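Local coordinates for protein nitrite oxidoreductase subunit A (Kuenenia stuttgartiensis, PDB 7B04) that serves as a NarG-like subunit of the molybdopterin oxidoreductase family and holds a molybdenum atom, two MD1 ligands and an iron/sulfur cluster, at residues Q956-P961 with R1004-P1009; I969-Y974 with G1117-V1122; V975-N980 with T1101-T1106; W931-N936 with P950-H955; S1026-Q1031 with A1041-G1046. All blocks are in the same frame, centred on the assembly; numbering follows the deposited sequence.

Contact 1: Q956-P961 with R1004-P1009; sequences QIHIHP and RAKYNP
I957 and I959 bond R1004, K1006 and N1008 as strand 956-959 runs parallel to strand 1001-1007. I957 N donates to R1004 O, and I957 O accepts from K1006 N at 2.8 Å. I959 N bonds K1006 O, and N1008 N reaches I959 O from above its carbonyl plane. Packing is tight on the face of Q956, H958 and K1006. The extended K1006 chain runs side by side with H958, and its CD lies over the imidazole in a CH-pi contact, 3.8 Å from the centroid. Q956 crosses the lysine, with OE1 3.6 Å from K1006 CD; this oxygen also accepts from N938 N. N1008 ND2 donates to H958 ND1 at 3.1 Å, tilted 23° from the ring plane. K1006 NZ bonds E146 O and N1008 ND2 also bonds D147 O, both residues of subunit B. On the other face, P961 CA sits over the centre of the Y1007 ring, 4.0 Å from the centroid. H960 marks the looser, partly exposed side. Its CD2 is 3.9 Å from P1009 CA, and its ND1 caps Q962 N. Strand 974-978 flanks 1001-1007, strand 1015-1018 flanks 956-959, and helix 961-966 packs A964 on I959 and Y1007.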
# COMPACT_ATOMS: atom_id res chain seq x y z
N GLN B 956 10.06 7.89 6.53
CA GLN B 956 10.75 7.40 7.72
C GLN B 956 11.81 6.38 7.34
O GLN B 956 11.74 5.73 6.29
CB GLN B 956 9.75 6.78 8.71
CG GLN B 956 9.06 5.52 8.20
CD GLN B 956 8.01 5.00 9.15
OE1 GLN B 956 7.79 5.55 10.23
NE2 GLN B 956 7.34 3.92 8.76
N ILE B 957 12.81 6.24 8.21
CA ILE B 957 13.87 5.25 8.07
C ILE B 957 13.80 4.27 9.23
O ILE B 957 13.63 4.67 10.39
CB ILE B 957 15.27 5.90 7.98
CG1 ILE B 957 16.34 4.82 7.79
CG2 ILE B 957 15.58 6.73 9.22
CD1 ILE B 957 17.72 5.36 7.52
N HIS B 958 13.92 2.98 8.92
CA HIS B 958 13.92 1.94 9.94
C HIS B 958 15.34 1.69 10.42
O HIS B 958 16.26 1.58 9.61
CB HIS B 958 13.33 0.65 9.37
CG HIS B 958 11.85 0.68 9.17
ND1 HIS B 958 10.97 -0.06 9.94
CD2 HIS B 958 11.08 1.39 8.30
CE1 HIS B 958 9.73 0.17 9.54
NE2 HIS B 958 9.77 1.04 8.55
N ILE B 959 15.51 1.62 11.74
CA ILE B 959 16.82 1.38 12.34
C ILE B 959 16.62 0.49 13.57
O ILE B 959 15.62 0.62 14.28
CB ILE B 959 17.54 2.70 12.70
CG1 ILE B 959 18.94 2.42 13.25
CG2 ILE B 959 16.71 3.54 13.66
CD1 ILE B 959 19.86 3.62 13.24
N HIS B 960 17.56 -0.41 13.80
CA HIS B 960 17.52 -1.25 14.98
C HIS B 960 17.65 -0.39 16.24
O HIS B 960 18.44 0.55 16.27
CB HIS B 960 18.63 -2.30 14.94
CG HIS B 960 18.55 -3.32 16.03
ND1 HIS B 960 19.12 -3.13 17.26
CD2 HIS B 960 17.95 -4.54 16.06
CE1 HIS B 960 18.89 -4.19 18.02
NE2 HIS B 960 18.18 -5.06 17.31
N PRO B 961 16.88 -0.69 17.30
CA PRO B 961 16.92 0.16 18.51
C PRO B 961 18.32 0.31 19.09
O PRO B 961 18.72 1.42 19.46
CB PRO B 961 15.97 -0.56 19.47
CG PRO B 961 15.05 -1.33 18.58
CD PRO B 961 15.88 -1.77 17.42
N ARG B 1004 12.92 11.12 9.69
CA ARG B 1004 12.70 10.56 11.01
C ARG B 1004 13.14 9.11 11.09
O ARG B 1004 13.06 8.36 10.12
CB ARG B 1004 11.22 10.64 11.40
CG ARG B 1004 10.76 12.00 11.89
CD ARG B 1004 9.35 11.89 12.44
NE ARG B 1004 8.77 13.17 12.85
CZ ARG B 1004 8.85 13.67 14.08
NH1 ARG B 1004 9.51 13.01 15.03
NH2 ARG B 1004 8.27 14.83 14.37
N ALA B 1005 13.60 8.72 12.28
CA ALA B 1005 14.03 7.36 12.56
C ALA B 1005 12.92 6.60 13.28
O ALA B 1005 12.17 7.17 14.07
CB ALA B 1005 15.30 7.36 13.42
N LYS B 1006 12.83 5.31 12.98
CA LYS B 1006 11.80 4.45 13.56
C LYS B 1006 12.46 3.20 14.11
O LYS B 1006 13.16 2.49 13.39
CB LYS B 1006 10.75 4.07 12.52
CG LYS B 1006 9.76 3.02 12.99
CD LYS B 1006 8.84 2.55 11.88
CE LYS B 1006 7.98 1.38 12.34
NZ LYS B 1006 7.10 0.85 11.26
N TYR B 1007 12.23 2.92 15.40
CA TYR B 1007 12.74 1.70 16.00
C TYR B 1007 11.99 0.50 15.42
O TYR B 1007 10.76 0.43 15.51
CB TYR B 1007 12.58 1.73 17.52
CG TYR B 1007 13.61 2.56 18.25
CD1 TYR B 1007 14.58 3.26 17.55
CD2 TYR B 1007 13.60 2.64 19.63
CE1 TYR B 1007 15.52 4.03 18.22
CE2 TYR B 1007 14.54 3.40 20.31
CZ TYR B 1007 15.49 4.09 19.59
OH TYR B 1007 16.43 4.85 20.26
N ASN B 1008 12.73 -0.43 14.83
CA ASN B 1008 12.17 -1.70 14.37
C ASN B 1008 13.22 -2.77 14.64
O ASN B 1008 14.17 -2.93 13.86
CB ASN B 1008 11.79 -1.65 12.90
CG ASN B 1008 10.93 -2.83 12.48
OD1 ASN B 1008 10.64 -3.72 13.28
ND2 ASN B 1008 10.52 -2.85 11.22
N PRO B 1009 13.07 -3.54 15.73
CA PRO B 1009 14.03 -4.61 16.02
C PRO B 1009 13.88 -5.83 15.13
O PRO B 1009 14.54 -6.84 15.40
CB PRO B 1009 13.71 -4.95 17.48
CG PRO B 1009 12.30 -4.55 17.67
CD PRO B 1009 12.08 -3.36 16.80

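Contact 2: I969-Y974 with G1117-V1122; sequences IEDGDY and GVWDPV
E970 and D971 face V1118, W1119 and V1122 from a type II beta turn, E970 to D973, that leads into strand 974-978. I969 comes first, in the loop; its O accepts from Y1007 OH. E970 is the first residue to cross. Its CG is anti to the backbone N (chi1 -171°) and lies 3.3 Å from V1118 CG2. The chain then bends at chi2, and OE2 comes 3.3 Å from V1122 CG1. D971 lies side by side with W1119, pointing the same way. Its carboxylate plane is 38° from the indole, and OD2 is 3.8 Å from W1119 CZ3. D971 O also faces V1122 CG2. G972 takes the third place of the turn with a positive phi of 99°, and its CA approaches W1119 CB at 4.0 Å. D973 closes the turn twice over: its N bonds E970 O, and its OD2 accepts from E970 N at 2.8 Å. The contact thus joins this turn to the start of helix 1120-1124. P1121 CD lies over one face of the indole, and F144 of subunit B also packs on W1119. D1120 forms a salt bridge with R140 of that subunit. One water links the segments: it accepts from W1119 N at 2.9 Å and donates to D973 OD1 and to D971 O, the latter at 3.0 Å.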
# COMPACT_ATOMS: atom_id res chain seq x y z
N ILE B 969 20.40 8.24 19.32
CA ILE B 969 19.18 8.52 18.57
C ILE B 969 18.04 7.80 19.25
O ILE B 969 18.09 6.58 19.44
CB ILE B 969 19.32 8.08 17.10
CG1 ILE B 969 20.41 8.89 16.40
CG2 ILE B 969 17.99 8.20 16.38
CD1 ILE B 969 20.85 8.31 15.07
N GLU B 970 17.00 8.55 19.61
CA GLU B 970 15.80 7.96 20.17
C GLU B 970 14.75 7.82 19.08
O GLU B 970 14.76 8.56 18.09
CB GLU B 970 15.27 8.83 21.31
CG GLU B 970 14.15 8.21 22.09
CD GLU B 970 14.58 7.04 22.93
OE1 GLU B 970 15.76 6.99 23.33
OE2 GLU B 970 13.73 6.17 23.20
N ASP B 971 13.84 6.85 19.24
CA ASP B 971 12.80 6.61 18.25
C ASP B 971 11.96 7.86 18.05
O ASP B 971 11.42 8.43 19.00
CB ASP B 971 11.90 5.43 18.64
CG ASP B 971 10.79 5.16 17.60
OD1 ASP B 971 10.05 4.17 17.77
OD2 ASP B 971 10.65 5.93 16.61
N GLY B 972 11.83 8.26 16.78
CA GLY B 972 11.08 9.44 16.40
C GLY B 972 11.92 10.66 16.14
O GLY B 972 11.39 11.67 15.68
N ASP B 973 13.23 10.59 16.39
CA ASP B 973 14.11 11.71 16.12
C ASP B 973 14.42 11.81 14.64
O ASP B 973 14.41 10.82 13.91
CB ASP B 973 15.42 11.55 16.91
CG ASP B 973 15.23 11.70 18.40
OD1 ASP B 973 14.27 12.40 18.81
OD2 ASP B 973 16.04 11.14 19.17
N TYR B 974 14.71 13.03 14.19
CA TYR B 974 15.18 13.26 12.83
C TYR B 974 16.66 12.92 12.74
O TYR B 974 17.43 13.21 13.67
CB TYR B 974 14.93 14.72 12.43
CG TYR B 974 13.48 15.05 12.14
CD1 TYR B 974 12.93 14.77 10.89
CD2 TYR B 974 12.67 15.64 13.10
CE1 TYR B 974 11.61 15.07 10.61
CE2 TYR B 974 11.34 15.94 12.82
CZ TYR B 974 10.82 15.66 11.58
OH TYR B 974 9.50 15.96 11.30
N GLY B 1117 12.25 17.72 23.94
CA GLY B 1117 11.97 16.43 24.52
C GLY B 1117 11.89 15.35 23.45
O GLY B 1117 12.31 15.50 22.30
N VAL B 1118 11.27 14.24 23.84
CA VAL B 1118 11.24 13.05 23.01
C VAL B 1118 9.89 12.91 22.33
O VAL B 1118 8.88 13.49 22.75
CB VAL B 1118 11.60 11.79 23.82
CG1 VAL B 1118 10.37 11.23 24.51
CG2 VAL B 1118 12.18 10.77 22.93
N TRP B 1119 9.87 12.16 21.24
CA TRP B 1119 8.63 11.88 20.53
C TRP B 1119 7.61 11.26 21.48
O TRP B 1119 7.93 10.35 22.25
CB TRP B 1119 8.92 10.96 19.35
CG TRP B 1119 7.76 10.61 18.47
CD1 TRP B 1119 6.90 11.47 17.84
CD2 TRP B 1119 7.36 9.29 18.11
NE1 TRP B 1119 5.97 10.75 17.11
CE2 TRP B 1119 6.24 9.41 17.26
CE3 TRP B 1119 7.83 8.01 18.43
CZ2 TRP B 1119 5.58 8.29 16.73
CZ3 TRP B 1119 7.19 6.91 17.90
CH2 TRP B 1119 6.08 7.06 17.06
N ASP B 1120 6.38 11.76 21.42
CA ASP B 1120 5.39 11.50 22.47
C ASP B 1120 5.15 10.02 22.78
O ASP B 1120 5.05 9.68 23.97
CB ASP B 1120 4.06 12.18 22.11
CG ASP B 1120 4.13 13.69 22.16
OD1 ASP B 1120 4.93 14.21 22.96
OD2 ASP B 1120 3.38 14.35 21.41
N PRO B 1121 5.03 9.11 21.80
CA PRO B 1121 4.76 7.70 22.17
C PRO B 1121 5.88 7.04 22.95
O PRO B 1121 5.65 5.99 23.55
CB PRO B 1121 4.54 7.02 20.81
CG PRO B 1121 4.08 8.11 19.92
CD PRO B 1121 4.85 9.33 20.35
N VAL B 1122 7.09 7.60 22.95
CA VAL B 1122 8.16 7.00 23.74
C VAL B 1122 7.91 7.24 25.23
O VAL B 1122 8.24 6.39 26.06
CB VAL B 1122 9.52 7.55 23.30
CG1 VAL B 1122 10.64 6.98 24.16
CG2 VAL B 1122 9.77 7.24 21.83
O HOH W 1 12.20 11.26 19.79

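Contact 3: V975-N980 with T1101-T1106; sequences VYVDAN and TLVKIT
D978 and K1104 form a hydrogen-bonded antiparallel pair. K1104 N donates to D978 O at 2.7 Å, and D978 N donates to K1104 O at 2.9 Å in an almost straight bond, 178° at the hydrogen. Y976 and T1106 make the next such pair. Y976 N reaches T1106 O at 2.8 Å, while the return bond from T1106 N to Y976 O is weak at 3.5 Å. At the other end a water bridges the two segments, accepting from N980 N and donating to L1102 O.

The side chains of Y976, D978, K1104 and T1106 share one face. The D978 carboxylate pairs with R1000 in a salt bridge, and its OD1 stays 5.9 Å from K1104 NZ. R1000 also makes a cation-pi contact with Y976. The T1106 hydroxyl lies near the plane of the Y976 ring, at its edge.

V977 and I1105 occupy the opposite face as a non-hydrogen-bonded pair, side by side and pointing the same way. V977 CG1 touches I1105 CD1 at 3.8 Å. V1103 CG1, anti to its backbone N (chi1 -163°), meets V977 CG1. V975 CB lies 4.0 Å from I1105 CG2. I957 of strand 956-959 packs on V975, V977 and I1105 and continues this apolar layer. Strand 974-978 is further bonded to strand 1001-1007, and strand 1102-1109 to strand 911-914. The latter pairing joins the last strand of the mixed six-stranded sheet to the first, an arrangement consistent with the double-psi beta barrel of the C-terminal domain in this family.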
# COMPACT_ATOMS: atom_id res chain seq x y z
N VAL B 975 17.06 12.28 11.64
CA VAL B 975 18.42 11.78 11.44
C VAL B 975 18.89 12.14 10.03
O VAL B 975 18.11 12.13 9.07
CB VAL B 975 18.50 10.26 11.70
CG1 VAL B 975 18.20 9.94 13.17
CG2 VAL B 975 17.51 9.52 10.81
N TYR B 976 20.18 12.35 9.89
CA TYR B 976 20.70 12.60 8.54
C TYR B 976 21.15 11.25 7.99
O TYR B 976 21.58 10.44 8.77
CB TYR B 976 21.86 13.57 8.65
CG TYR B 976 21.48 15.02 8.83
CD1 TYR B 976 20.93 15.75 7.81
CD2 TYR B 976 21.74 15.67 10.02
CE1 TYR B 976 20.60 17.08 7.97
CE2 TYR B 976 21.43 17.01 10.19
CZ TYR B 976 20.86 17.71 9.16
OH TYR B 976 20.56 19.02 9.32
N VAL B 977 20.90 10.98 6.71
CA VAL B 977 21.41 9.73 6.08
C VAL B 977 22.47 10.18 5.10
O VAL B 977 22.11 10.66 4.05
CB VAL B 977 20.30 8.97 5.35
CG1 VAL B 977 20.16 7.55 5.86
CG2 VAL B 977 18.99 9.71 5.42
N ASP B 978 23.72 9.91 5.42
CA ASP B 978 24.83 10.42 4.58
C ASP B 978 25.58 9.23 3.99
O ASP B 978 25.71 8.23 4.66
CB ASP B 978 25.70 11.37 5.39
CG ASP B 978 25.06 12.72 5.65
OD1 ASP B 978 24.96 13.10 6.81
OD2 ASP B 978 24.67 13.37 4.70
N ALA B 979 25.99 9.36 2.74
CA ALA B 979 26.73 8.31 2.06
C ALA B 979 28.07 8.90 1.64
O ALA B 979 28.39 10.04 2.00
CB ALA B 979 25.95 7.75 0.86
N ASN B 980 28.78 8.10 0.86
CA ASN B 980 30.18 8.43 0.53
C ASN B 980 30.18 9.87 0.10
O ASN B 980 29.47 10.19 -0.83
CB ASN B 980 30.75 7.50 -0.54
CG ASN B 980 32.18 7.80 -0.91
OD1 ASN B 980 32.85 8.55 -0.23
ND2 ASN B 980 32.66 7.22 -1.99
N THR B 1101 25.02 0.09 -1.62
CA THR B 1101 25.33 1.32 -0.92
C THR B 1101 25.42 1.01 0.56
O THR B 1101 24.83 0.05 1.05
CB THR B 1101 24.28 2.41 -1.18
OG1 THR B 1101 24.83 3.70 -0.90
CG2 THR B 1101 23.04 2.19 -0.30
N LEU B 1102 26.21 1.82 1.26
CA LEU B 1102 26.23 1.84 2.71
C LEU B 1102 26.13 3.29 3.16
O LEU B 1102 26.52 4.21 2.45
CB LEU B 1102 27.47 1.19 3.31
CG LEU B 1102 27.59 -0.29 2.99
CD1 LEU B 1102 29.04 -0.67 2.92
CD2 LEU B 1102 26.87 -1.12 4.04
N VAL B 1103 25.59 3.47 4.36
CA VAL B 1103 25.21 4.83 4.83
C VAL B 1103 25.75 5.09 6.23
O VAL B 1103 26.02 4.15 6.92
CB VAL B 1103 23.67 4.89 4.83
CG1 VAL B 1103 23.12 6.29 4.88
CG2 VAL B 1103 23.10 4.20 3.62
N LYS B 1104 25.89 6.37 6.56
CA LYS B 1104 26.25 6.87 7.90
C LYS B 1104 25.01 7.55 8.47
O LYS B 1104 24.35 8.27 7.74
CB LYS B 1104 27.37 7.91 7.81
CG LYS B 1104 28.03 8.23 9.13
CD LYS B 1104 29.27 9.06 9.01
CE LYS B 1104 29.00 10.48 8.60
NZ LYS B 1104 30.23 11.30 8.63
N ILE B 1105 24.67 7.27 9.72
CA ILE B 1105 23.49 7.87 10.38
C ILE B 1105 23.97 8.71 11.55
O ILE B 1105 24.80 8.24 12.30
CB ILE B 1105 22.54 6.77 10.89
CG1 ILE B 1105 22.54 5.56 9.95
CG2 ILE B 1105 21.14 7.30 11.06
CD1 ILE B 1105 21.56 5.71 8.85
N THR B 1106 23.49 9.93 11.65
CA THR B 1106 23.78 10.84 12.74
C THR B 1106 22.50 11.58 13.10
O THR B 1106 21.70 11.92 12.22
CB THR B 1106 24.90 11.85 12.43
OG1 THR B 1106 24.35 13.00 11.78
CG2 THR B 1106 26.00 11.24 11.56
O HOH W 2 28.38 5.56 0.43

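Contact 4: W931-N936 with P950-H955; sequences WNFIWN and PGVGEH
F933 lays its ring against G953, joining helix 930-935 to the glycine-containing loop before strand 956-959. Two weak interactions use the G953 CA. It sits over the centre of the F933 ring in a CH-pi contact, 3.6 Å from the centroid and 11° off the normal. It also makes a CA-H...O contact with F933 O at 3.5 Å. The phenylalanine CG is anti to the backbone N (chi1 -167°).

Apolar contacts come from V952. Its CG2 touches F933 CD2 at 3.6 Å as the two side chains cross obliquely. Its CB lies 4.2 Å from I934 CG1, and that same I934 carbon also meets V952 O.

E954 points away from the helix. Its carboxylate is bound by residues outside the contact: R1004 is the partner of OE2, and OE1 accepts from Y974 OH. P142 of subunit B packs on I934, and H192 of subunit C on V952. The helix turn itself is held at N932 O, which accepts from two backbone donors on the same face of its plane, W935 N at 3.2 Å and N936 N at 3.3 Å.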
# COMPACT_ATOMS: atom_id res chain seq x y z
N TRP B 931 -4.71 10.10 2.22
CA TRP B 931 -5.15 8.89 2.90
C TRP B 931 -4.03 7.85 2.97
O TRP B 931 -3.74 7.30 4.03
CB TRP B 931 -6.38 8.32 2.20
CG TRP B 931 -7.63 9.09 2.47
CD1 TRP B 931 -7.81 10.05 3.42
CD2 TRP B 931 -8.87 8.99 1.76
NE1 TRP B 931 -9.09 10.54 3.36
CE2 TRP B 931 -9.77 9.91 2.35
CE3 TRP B 931 -9.32 8.20 0.70
CZ2 TRP B 931 -11.08 10.06 1.91
CZ3 TRP B 931 -10.62 8.36 0.26
CH2 TRP B 931 -11.49 9.28 0.86
N ASN B 932 -3.38 7.57 1.83
CA ASN B 932 -2.28 6.62 1.83
C ASN B 932 -1.04 7.21 2.47
O ASN B 932 -0.23 6.48 3.06
CB ASN B 932 -1.98 6.17 0.40
CG ASN B 932 -3.15 5.46 -0.25
OD1 ASN B 932 -3.75 5.97 -1.20
ND2 ASN B 932 -3.49 4.28 0.26
N PHE B 933 -0.87 8.53 2.38
CA PHE B 933 0.29 9.22 2.93
C PHE B 933 0.27 9.25 4.45
O PHE B 933 1.32 9.43 5.07
CB PHE B 933 0.32 10.64 2.36
CG PHE B 933 1.61 11.37 2.57
CD1 PHE B 933 2.82 10.70 2.61
CD2 PHE B 933 1.60 12.75 2.66
CE1 PHE B 933 4.00 11.40 2.77
CE2 PHE B 933 2.78 13.45 2.83
CZ PHE B 933 3.98 12.77 2.87
N ILE B 934 -0.91 9.08 5.06
CA ILE B 934 -1.00 9.03 6.51
C ILE B 934 -0.56 7.66 7.03
O ILE B 934 0.00 7.57 8.13
CB ILE B 934 -2.44 9.38 6.95
CG1 ILE B 934 -2.75 10.85 6.67
CG2 ILE B 934 -2.64 9.10 8.43
CD1 ILE B 934 -4.22 11.20 6.80
N TRP B 935 -0.77 6.60 6.25
CA TRP B 935 -0.57 5.24 6.73
C TRP B 935 0.82 4.68 6.46
O TRP B 935 1.22 3.71 7.11
CB TRP B 935 -1.60 4.30 6.10
CG TRP B 935 -2.95 4.39 6.70
CD1 TRP B 935 -3.92 5.30 6.40
CD2 TRP B 935 -3.50 3.55 7.72
NE1 TRP B 935 -5.04 5.07 7.17
CE2 TRP B 935 -4.80 4.00 7.99
CE3 TRP B 935 -3.01 2.45 8.43
CZ2 TRP B 935 -5.63 3.40 8.94
CZ3 TRP B 935 -3.83 1.85 9.38
CH2 TRP B 935 -5.12 2.33 9.62
N ASN B 936 1.57 5.26 5.51
CA ASN B 936 2.89 4.71 5.22
C ASN B 936 3.92 5.01 6.31
O ASN B 936 5.03 4.47 6.24
CB ASN B 936 3.40 5.19 3.85
CG ASN B 936 3.43 6.70 3.72
OD1 ASN B 936 3.63 7.42 4.69
ND2 ASN B 936 3.23 7.18 2.49
N PRO B 950 6.47 17.42 6.93
CA PRO B 950 6.36 17.97 5.57
C PRO B 950 4.94 18.07 5.03
O PRO B 950 4.61 19.08 4.40
CB PRO B 950 7.21 16.98 4.74
CG PRO B 950 8.14 16.35 5.75
CD PRO B 950 7.29 16.20 6.97
N GLY B 951 4.11 17.06 5.23
CA GLY B 951 2.73 17.12 4.78
C GLY B 951 1.85 16.43 5.78
O GLY B 951 2.12 16.48 6.98
N VAL B 952 0.76 15.83 5.32
CA VAL B 952 -0.04 15.00 6.21
C VAL B 952 0.70 13.72 6.57
O VAL B 952 0.18 12.89 7.33
CB VAL B 952 -1.43 14.70 5.61
CG1 VAL B 952 -2.29 15.99 5.63
CG2 VAL B 952 -1.33 14.14 4.22
N GLY B 953 1.89 13.52 6.01
CA GLY B 953 2.77 12.40 6.32
C GLY B 953 4.21 12.82 6.09
O GLY B 953 4.48 13.87 5.49
N GLU B 954 5.13 12.04 6.66
CA GLU B 954 6.56 12.20 6.39
C GLU B 954 7.18 10.82 6.21
O GLU B 954 6.75 9.84 6.81
CB GLU B 954 7.32 12.97 7.48
CG GLU B 954 6.82 12.86 8.89
CD GLU B 954 7.69 13.63 9.84
OE1 GLU B 954 8.87 13.84 9.51
OE2 GLU B 954 7.20 14.06 10.91
N HIS B 955 8.22 10.76 5.38
CA HIS B 955 8.92 9.51 5.13
C HIS B 955 9.85 9.19 6.30
O HIS B 955 10.36 10.09 6.97
CB HIS B 955 9.71 9.61 3.83
CG HIS B 955 9.97 8.30 3.17
ND1 HIS B 955 9.01 7.61 2.47
CD2 HIS B 955 11.10 7.55 3.10
CE1 HIS B 955 9.53 6.49 2.00
NE2 HIS B 955 10.80 6.43 2.36

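Contact 5: S1026-Q1031 with A1041-G1046; sequences SDKTVQ and ALSPSG
K1028 and T1029 meet A1041, S1043 and P1044, so the first turn of helix 1027-1033 packs on a loop that ends in a type I beta turn, S1043 to G1046. In the first shell, K1028 lays its aliphatic chain against the S1043 hydroxyl. Both CB and CD of the lysine lie 3.5 Å from S1043 OG, and its CB also approaches P1044 CD at 4.1 Å. T1029 carries the other half. Its CG2 is anti to the carbonyl carbon, 3.8 Å from A1041 O and 4.0 Å from S1043 N. A1041 CB answers by touching T1029 O at 3.8 Å.

The next shell fixes these groups. S1043 OG shares a hydrogen bond with S1045 OG and another with E689 OE2. G1046 N bonds S1043 O and closes the turn; at the backbone angles of G1046 a side chain would be jammed against the preceding carbonyl O. The extended K1028 chain brings NZ to D167 O, a hydrogen bond, while its ion pair with E689 is long and weak. Further out, D1027 and V1030 rest on helix 994-999, and T1029 is flanked by Y1047.

S1026 stands at the N-cap position of the helix. T1029 OG1, between its own backbone N and carbonyl carbon (chi1 59°), accepts from S1026 N at 2.8 Å and from S1026 OG at 3.3 Å.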
# COMPACT_ATOMS: atom_id res chain seq x y z
N SER B 1026 12.51 19.33 -3.46
CA SER B 1026 12.95 20.23 -4.51
C SER B 1026 13.37 21.56 -3.89
O SER B 1026 13.30 21.75 -2.68
CB SER B 1026 11.85 20.42 -5.55
OG SER B 1026 10.76 21.15 -5.02
N ASP B 1027 13.82 22.47 -4.75
CA ASP B 1027 14.19 23.80 -4.28
C ASP B 1027 13.00 24.49 -3.61
O ASP B 1027 13.09 24.90 -2.44
CB ASP B 1027 14.71 24.65 -5.44
CG ASP B 1027 16.07 24.20 -5.92
OD1 ASP B 1027 16.86 23.70 -5.10
OD2 ASP B 1027 16.35 24.35 -7.13
N LYS B 1028 11.87 24.57 -4.31
CA LYS B 1028 10.73 25.34 -3.82
C LYS B 1028 10.10 24.71 -2.58
O LYS B 1028 9.60 25.43 -1.72
CB LYS B 1028 9.69 25.49 -4.93
CG LYS B 1028 10.17 26.36 -6.07
CD LYS B 1028 9.16 26.41 -7.19
CE LYS B 1028 9.70 27.23 -8.34
NZ LYS B 1028 8.78 27.23 -9.51
N THR B 1029 10.09 23.38 -2.49
CA THR B 1029 9.54 22.75 -1.29
C THR B 1029 10.39 23.09 -0.07
O THR B 1029 9.85 23.30 1.02
CB THR B 1029 9.44 21.23 -1.47
OG1 THR B 1029 10.73 20.69 -1.76
CG2 THR B 1029 8.49 20.90 -2.61
N VAL B 1030 11.71 23.12 -0.23
CA VAL B 1030 12.58 23.54 0.86
C VAL B 1030 12.37 25.01 1.19
O VAL B 1030 12.33 25.39 2.37
CB VAL B 1030 14.05 23.23 0.51
CG1 VAL B 1030 14.98 23.81 1.56
CG2 VAL B 1030 14.26 21.73 0.39
N GLN B 1031 12.23 25.87 0.17
CA GLN B 1031 11.96 27.28 0.43
C GLN B 1031 10.66 27.46 1.21
O GLN B 1031 10.58 28.30 2.11
CB GLN B 1031 11.87 28.09 -0.87
CG GLN B 1031 12.95 27.86 -1.91
CD GLN B 1031 12.80 28.83 -3.07
OE1 GLN B 1031 13.74 29.03 -3.84
NE2 GLN B 1031 11.63 29.44 -3.18
N ALA B 1041 5.86 21.50 3.38
CA ALA B 1041 6.79 21.52 2.25
C ALA B 1041 5.98 21.42 0.95
O ALA B 1041 5.98 20.41 0.25
CB ALA B 1041 7.81 20.40 2.37
N LEU B 1042 5.28 22.51 0.64
CA LEU B 1042 4.42 22.58 -0.53
C LEU B 1042 4.91 23.69 -1.44
O LEU B 1042 4.93 24.86 -1.05
CB LEU B 1042 2.96 22.83 -0.13
CG LEU B 1042 1.99 22.93 -1.30
CD1 LEU B 1042 1.81 21.57 -1.96
CD2 LEU B 1042 0.65 23.50 -0.86
N SER B 1043 5.28 23.33 -2.67
CA SER B 1043 5.73 24.32 -3.63
C SER B 1043 4.55 25.21 -4.04
O SER B 1043 3.40 24.78 -4.01
CB SER B 1043 6.31 23.63 -4.86
OG SER B 1043 6.52 24.54 -5.92
N PRO B 1044 4.82 26.46 -4.41
CA PRO B 1044 3.74 27.32 -4.93
C PRO B 1044 3.07 26.75 -6.17
O PRO B 1044 1.95 27.15 -6.49
CB PRO B 1044 4.45 28.64 -5.23
CG PRO B 1044 5.64 28.64 -4.32
CD PRO B 1044 6.08 27.20 -4.25
N SER B 1045 3.73 25.82 -6.87
CA SER B 1045 3.15 25.15 -8.02
C SER B 1045 2.16 24.06 -7.64
O SER B 1045 1.48 23.53 -8.52
CB SER B 1045 4.26 24.54 -8.88
OG SER B 1045 4.92 23.50 -8.18
N GLY B 1046 2.06 23.73 -6.35
CA GLY B 1046 1.22 22.65 -5.88
C GLY B 1046 1.97 21.37 -5.59
O GLY B 1046 1.36 20.42 -5.09

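In the fold
Contacts 1 and 3 lie in one mixed sheet, their centres 14 Å apart, and share an apolar layer where I957 CD1 meets V977 CG1 at 3.7 Å. Contact 2 supplies the turn before strand 974-978, and its D973 O accepts from A1005 N at 2.8 Å. Contact 4 reaches contact 1 through the salt bridge from R1004 NE to E954 OE2, 2.7 Å. Contact 5 touches contact 4 alone, at P950 O and A1041 N, 2.9 Å apart. The side chains of H958 and V1103 each come within about 10 Å of a bound MD1, and that of N936 within about 11 Å.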